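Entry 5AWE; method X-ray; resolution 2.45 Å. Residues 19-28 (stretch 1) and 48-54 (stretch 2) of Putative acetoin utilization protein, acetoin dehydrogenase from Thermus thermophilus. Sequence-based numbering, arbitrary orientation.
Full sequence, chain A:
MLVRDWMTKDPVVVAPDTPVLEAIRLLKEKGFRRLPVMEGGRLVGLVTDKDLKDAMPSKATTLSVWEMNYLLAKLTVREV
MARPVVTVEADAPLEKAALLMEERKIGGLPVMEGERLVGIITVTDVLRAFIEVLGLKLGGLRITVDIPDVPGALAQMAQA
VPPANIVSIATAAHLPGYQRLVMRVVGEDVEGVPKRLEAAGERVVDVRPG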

ATOM      1  N   PRO A  19      -5.653  16.858   4.520  1.00 32.61           N
ATOM      2  CA  PRO A  19      -4.804  15.664   4.411  1.00 32.42           C
ATOM      3  C   PRO A  19      -4.693  15.242   2.951  1.00 32.50           C
ATOM      4  O   PRO A  19      -5.682  15.285   2.217  1.00 32.05           O
ATOM      5  N   VAL A  20      -3.497  14.835   2.537  1.00 32.35           N
ATOM      6  CA  VAL A  20      -3.263  14.429   1.161  1.00 33.59           C
ATOM      7  C   VAL A  20      -4.327  13.452   0.669  1.00 34.88           C
ATOM      8  O   VAL A  20      -4.832  13.591  -0.449  1.00 34.81           O
ATOM      9  N   LEU A  21      -4.681  12.472   1.497  1.00 35.60           N
ATOM     10  CA  LEU A  21      -5.603  11.433   1.045  1.00 37.45           C
ATOM     11  C   LEU A  21      -7.041  11.922   0.935  1.00 37.17           C
ATOM     12  O   LEU A  21      -7.840  11.357   0.189  1.00 36.83           O
ATOM     13  N   GLU A  22      -7.370  12.979   1.665  1.00 37.83           N
ATOM     14  CA  GLU A  22      -8.691  13.569   1.546  1.00 39.50           C
ATOM     15  C   GLU A  22      -8.764  14.371   0.253  1.00 39.27           C
ATOM     16  O   GLU A  22      -9.773  14.343  -0.451  1.00 40.28           O
ATOM     17  N   ALA A  23      -7.684  15.078  -0.064  1.00 38.46           N
ATOM     18  CA  ALA A  23      -7.625  15.857  -1.292  1.00 36.86           C
ATOM     19  C   ALA A  23      -7.833  14.941  -2.491  1.00 36.74           C
ATOM     20  O   ALA A  23      -8.575  15.272  -3.412  1.00 36.35           O
ATOM     21  N   ILE A  24      -7.186  13.780  -2.463  1.00 36.29           N
ATOM     22  CA  ILE A  24      -7.286  12.819  -3.554  1.00 37.37           C
ATOM     23  C   ILE A  24      -8.729  12.409  -3.813  1.00 39.24           C
ATOM     24  O   ILE A  24      -9.203  12.448  -4.948  1.00 39.12           O
ATOM     25  N   ARG A  25      -9.426  12.015  -2.756  1.00 41.50           N
ATOM     26  CA  ARG A  25     -10.799  11.561  -2.892  1.00 44.92           C
ATOM     27  C   ARG A  25     -11.691  12.691  -3.409  1.00 45.90           C
ATOM     28  O   ARG A  25     -12.617  12.462  -4.188  1.00 46.47           O
ATOM     29  N   LEU A  26     -11.402  13.916  -2.983  1.00 46.56           N
ATOM     30  CA  LEU A  26     -12.161  15.072  -3.441  1.00 46.81           C
ATOM     31  C   LEU A  26     -12.032  15.247  -4.958  1.00 47.47           C
ATOM     32  O   LEU A  26     -13.008  15.555  -5.641  1.00 48.07           O
ATOM     33  N   LEU A  27     -10.828  15.038  -5.482  1.00 47.58           N
ATOM     34  CA  LEU A  27     -10.591  15.139  -6.919  1.00 48.67           C
ATOM     35  C   LEU A  27     -11.275  14.020  -7.697  1.00 49.94           C
ATOM     36  O   LEU A  27     -11.703  14.217  -8.834  1.00 50.53           O
ATOM     37  N   LYS A  28     -11.375  12.845  -7.083  1.00 51.33           N
ATOM     38  CA  LYS A  28     -12.052  11.721  -7.715  1.00 52.41           C
ATOM     39  C   LYS A  28     -13.535  12.009  -7.898  1.00 52.74           C
ATOM     40  O   LYS A  28     -14.085  11.803  -8.979  1.00 52.56           O
ATOM     41  N   THR A  48      -1.737  18.871  -8.121  1.00 26.90           N
ATOM     42  CA  THR A  48      -2.397  17.984  -9.072  1.00 28.40           C
ATOM     43  C   THR A  48      -2.645  16.597  -8.471  1.00 30.21           C
ATOM     44  O   THR A  48      -2.103  16.249  -7.418  1.00 29.59           O
ATOM     45  N   ASP A  49      -3.465  15.810  -9.158  1.00 31.42           N
ATOM     46  CA  ASP A  49      -3.711  14.428  -8.775  1.00 32.59           C
ATOM     47  C   ASP A  49      -2.389  13.664  -8.777  1.00 34.27           C
ATOM     48  O   ASP A  49      -2.138  12.845  -7.888  1.00 35.30           O
ATOM     49  N   LYS A  50      -1.540  13.936  -9.765  1.00 33.64           N
ATOM     50  CA  LYS A  50      -0.209  13.337  -9.798  1.00 34.82           C
ATOM     51  C   LYS A  50       0.602  13.664  -8.545  1.00 34.87           C
ATOM     52  O   LYS A  50       1.053  12.759  -7.842  1.00 35.02           O
ATOM     53  N   ASP A  51       0.796  14.955  -8.276  1.00 34.37           N
ATOM     54  CA  ASP A  51       1.467  15.401  -7.053  1.00 35.35           C
ATOM     55  C   ASP A  51       1.008  14.593  -5.828  1.00 34.55           C
ATOM     56  O   ASP A  51       1.829  14.115  -5.047  1.00 33.64           O
ATOM     57  N   LEU A  52      -0.306  14.452  -5.665  1.00 33.25           N
ATOM     58  CA  LEU A  52      -0.859  13.744  -4.519  1.00 34.45           C
ATOM     59  C   LEU A  52      -0.505  12.254  -4.535  1.00 34.99           C
ATOM     60  O   LEU A  52      -0.093  11.698  -3.521  1.00 34.32           O
ATOM     61  N   LYS A  53      -0.667  11.622  -5.695  1.00 36.41           N
ATOM     62  CA  LYS A  53      -0.376  10.201  -5.869  1.00 37.47           C
ATOM     63  C   LYS A  53       1.109   9.873  -5.713  1.00 39.16           C
ATOM     64  O   LYS A  53       1.460   8.866  -5.101  1.00 39.03           O
ATOM     65  N   ASP A  54       1.976  10.715  -6.271  1.00 40.42           N
ATOM     66  CA  ASP A  54       3.415  10.452  -6.253  1.00 43.28           C
ATOM     67  C   ASP A  54       4.080  10.935  -4.970  1.00 44.36           C
ATOM     68  O   ASP A  54       5.305  10.881  -4.840  1.00 43.97           O
TER

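This is a small, apolar helix-to-helix contact in which one leucine, Leu52, fits as a knob into a hole formed by four residues of the other helix. The helices 20-28 and 49-53 run in roughly opposite directions, with 144° between their N-to-C directions. Their axes come within 9.7 Å. The backbones are nearest at Val20 and Leu52, whose CA atoms are 6.2 Å apart, and at Ile24 and Asp49, whose CA atoms are 6.5 Å apart. The two stretches together bury 318 Å², and no hydrogen bond or salt bridge crosses between them.

Leu52 points toward the first helix and has the largest covered area, 93 Å². Its chi1 is m, at -89°, and its chi2 of 0° lies between wells. The side chain sits among Val20, Ala23, Ile24 and Leu27. Val20, Ala23, Ile24 and Leu27 follow the three- and four-residue repeat of a helix, so they lie along one side of it.

Val20 points toward Leu52 with chi1 t. Its CG1 lies 4.0 Å from Leu52 CD1 and 3.8 Å from the backbone atom Leu52 O. Ala23 also points inward, but its side chain is a single methyl. Its CB is 4.2 Å from Leu52 CD2, a looser contact.

Ile24 starts sideways, yet the end of its side chain comes nearer to the second helix. With chi1 m and chi2 t, it places CG1 3.5 Å from Leu52 CB. It also meets Lys53, where Ile24 CG2 is 3.4 Å from Lys53 CE. Leu27 points toward the second helix with chi1 m and chi2 t. Its CD1 packs 3.6 Å from Leu52 CD2, and the same methyl lies 3.9 Å from Asp49 OD1.

Lys53 shows how a long polar side chain can join an apolar contact. Its CA-to-CB bond points away from the first helix, but its end comes nearer. The chi angles are m, p, t and m. This path brings the aliphatic CE against Ile24 while the amino group reaches Asp49, one turn earlier. Lys53 NZ donates to Asp49 OD2 at 2.6 Å, as part of a salt bridge within the second stretch. Asp49 has chi1 t; its side chain starts sideways and its end comes nearer to the first helix. The charges of Lys53 and Asp49 are thus paired beside the apolar contact.

Thr48 takes no part in the packing and points away. It is the N-cap of the second helix, with chi1 p. Asp51 N donates to Thr48 OG1 at 3.0 Å, and Thr48 N returns a weak bond to Asp51 OD1 at 3.3 Å. Lys50 is out of reach of the first helix; its NZ forms a long salt bridge with Asp54 OD2 at 3.9 Å. On the first helix, Leu21 and Arg25 point away from the contact, and Glu22 and Leu26 are out of reach.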

ATOM      1  CB  PRO A  19      -5.537  14.610   5.251  1.00 34.06           C
ATOM      2  CG  PRO A  19      -6.505  15.382   6.099  1.00 31.95           C
ATOM      3  CD  PRO A  19      -6.889  16.579   5.267  1.00 33.50           C
ATOM      4  CB  VAL A  20      -1.851  13.788   0.997  1.00 34.57           C
ATOM      5  CG1 VAL A  20      -1.708  13.146  -0.381  1.00 28.74           C
ATOM      6  CG2 VAL A  20      -0.775  14.857   1.165  1.00 35.45           C
ATOM      7  CB  LEU A  21      -5.525  10.200   1.959  1.00 38.81           C
ATOM      8  CG  LEU A  21      -5.594  10.354   3.477  1.00 43.08           C
ATOM      9  CD1 LEU A  21      -7.035  10.569   3.934  1.00 42.34           C
ATOM     10  CD2 LEU A  21      -5.012   9.098   4.117  1.00 46.03           C
ATOM     11  CB  GLU A  22      -8.984  14.480   2.741  1.00 43.73           C
ATOM     12  CG  GLU A  22     -10.430  14.408   3.227  1.00 56.65           C
ATOM     13  CD  GLU A  22     -11.446  14.398   2.085  1.00 65.92           C
ATOM     14  OE1 GLU A  22     -12.019  15.471   1.777  1.00 66.21           O
ATOM     15  OE2 GLU A  22     -11.673  13.312   1.499  1.00 64.76           O
ATOM     16  CB  ALA A  23      -6.285  16.565  -1.397  1.00 32.31           C
ATOM     17  CB  ILE A  24      -6.452  11.549  -3.259  1.00 35.01           C
ATOM     18  CG1 ILE A  24      -4.961  11.898  -3.259  1.00 35.34           C
ATOM     19  CG2 ILE A  24      -6.763  10.465  -4.291  1.00 32.55           C
ATOM     20  CD1 ILE A  24      -4.038  10.724  -2.985  1.00 24.17           C
ATOM     21  CB  ARG A  25     -11.316  11.051  -1.542  1.00 48.63           C
ATOM     22  CG  ARG A  25     -10.543   9.848  -0.986  1.00 55.33           C
ATOM     23  CD  ARG A  25     -10.572   8.652  -1.944  1.00 60.66           C
ATOM     24  NE  ARG A  25     -10.808   7.385  -1.251  1.00 64.53           N
ATOM     25  CZ  ARG A  25     -12.009   6.833  -1.087  1.00 68.42           C
ATOM     26  NH1 ARG A  25     -12.135   5.677  -0.446  1.00 69.16           N
ATOM     27  NH2 ARG A  25     -13.089   7.437  -1.567  1.00 68.67           N
ATOM     28  CB  LEU A  26     -11.675  16.329  -2.717  1.00 44.27           C
ATOM     29  CG  LEU A  26     -12.454  17.628  -2.935  1.00 46.10           C
ATOM     30  CD1 LEU A  26     -13.951  17.394  -2.770  1.00 46.38           C
ATOM     31  CD2 LEU A  26     -11.965  18.660  -1.934  1.00 46.27           C
ATOM     32  CB  LEU A  27      -9.090  15.113  -7.208  1.00 46.26           C
ATOM     33  CG  LEU A  27      -8.340  16.392  -6.843  1.00 45.99           C
ATOM     34  CD1 LEU A  27      -6.855  16.108  -6.773  1.00 45.77           C
ATOM     35  CD2 LEU A  27      -8.644  17.475  -7.871  1.00 46.65           C
ATOM     36  CB  LYS A  28     -11.880  10.444  -6.880  1.00 53.13           C
ATOM     37  CG  LYS A  28     -12.800   9.305  -7.307  1.00 57.31           C
ATOM     38  CD  LYS A  28     -12.129   7.939  -7.206  1.00 62.74           C
ATOM     39  CE  LYS A  28     -12.958   6.865  -7.917  1.00 65.00           C
ATOM     40  NZ  LYS A  28     -12.350   5.500  -7.835  1.00 62.20           N
ATOM     41  CB  THR A  48      -1.558  17.785 -10.333  1.00 27.90           C
ATOM     42  OG1 THR A  48      -0.379  17.045 -10.000  1.00 22.92           O
ATOM     43  CG2 THR A  48      -1.169  19.130 -10.935  1.00 27.27           C
ATOM     44  CB  ASP A  49      -4.695  13.784  -9.757  1.00 36.06           C
ATOM     45  CG  ASP A  49      -5.296  12.488  -9.225  1.00 39.81           C
ATOM     46  OD1 ASP A  49      -6.129  12.549  -8.299  1.00 42.88           O
ATOM     47  OD2 ASP A  49      -4.942  11.407  -9.738  1.00 44.56           O
ATOM     48  CB  LYS A  50       0.561  13.811 -11.029  1.00 39.01           C
ATOM     49  CG  LYS A  50       0.504  12.870 -12.216  1.00 43.50           C
ATOM     50  CD  LYS A  50       1.739  13.035 -13.099  1.00 49.97           C
ATOM     51  CE  LYS A  50       3.004  12.597 -12.365  1.00 52.22           C
ATOM     52  NZ  LYS A  50       4.245  12.909 -13.131  1.00 56.36           N
ATOM     53  CB  ASP A  51       1.184  16.889  -6.792  1.00 37.81           C
ATOM     54  CG  ASP A  51       1.867  17.813  -7.791  1.00 40.20           C
ATOM     55  OD1 ASP A  51       1.571  19.028  -7.757  1.00 40.41           O
ATOM     56  OD2 ASP A  51       2.695  17.336  -8.605  1.00 38.06           O
ATOM     57  CB  LEU A  52      -2.381  13.906  -4.486  1.00 32.98           C
ATOM     58  CG  LEU A  52      -3.028  15.090  -3.758  1.00 36.49           C
ATOM     59  CD1 LEU A  52      -1.972  16.006  -3.118  1.00 26.38           C
ATOM     60  CD2 LEU A  52      -3.898  15.850  -4.757  1.00 33.70           C
ATOM     61  CB  LYS A  53      -0.846   9.736  -7.250  1.00 37.83           C
ATOM     62  CG  LYS A  53      -2.295   9.278  -7.330  1.00 34.46           C
ATOM     63  CD  LYS A  53      -3.254  10.230  -6.646  1.00 42.84           C
ATOM     64  CE  LYS A  53      -4.687   9.759  -6.834  1.00 38.57           C
ATOM     65  NZ  LYS A  53      -4.907   9.270  -8.224  1.00 34.68           N
ATOM     66  CB  ASP A  54       4.106  11.115  -7.455  1.00 43.72           C
ATOM     67  CG  ASP A  54       3.775  10.435  -8.781  1.00 44.83           C
ATOM     68  OD1 ASP A  54       3.000   9.452  -8.785  1.00 42.46           O
ATOM     69  OD2 ASP A  54       4.292  10.892  -9.825  1.00 46.30           O
TER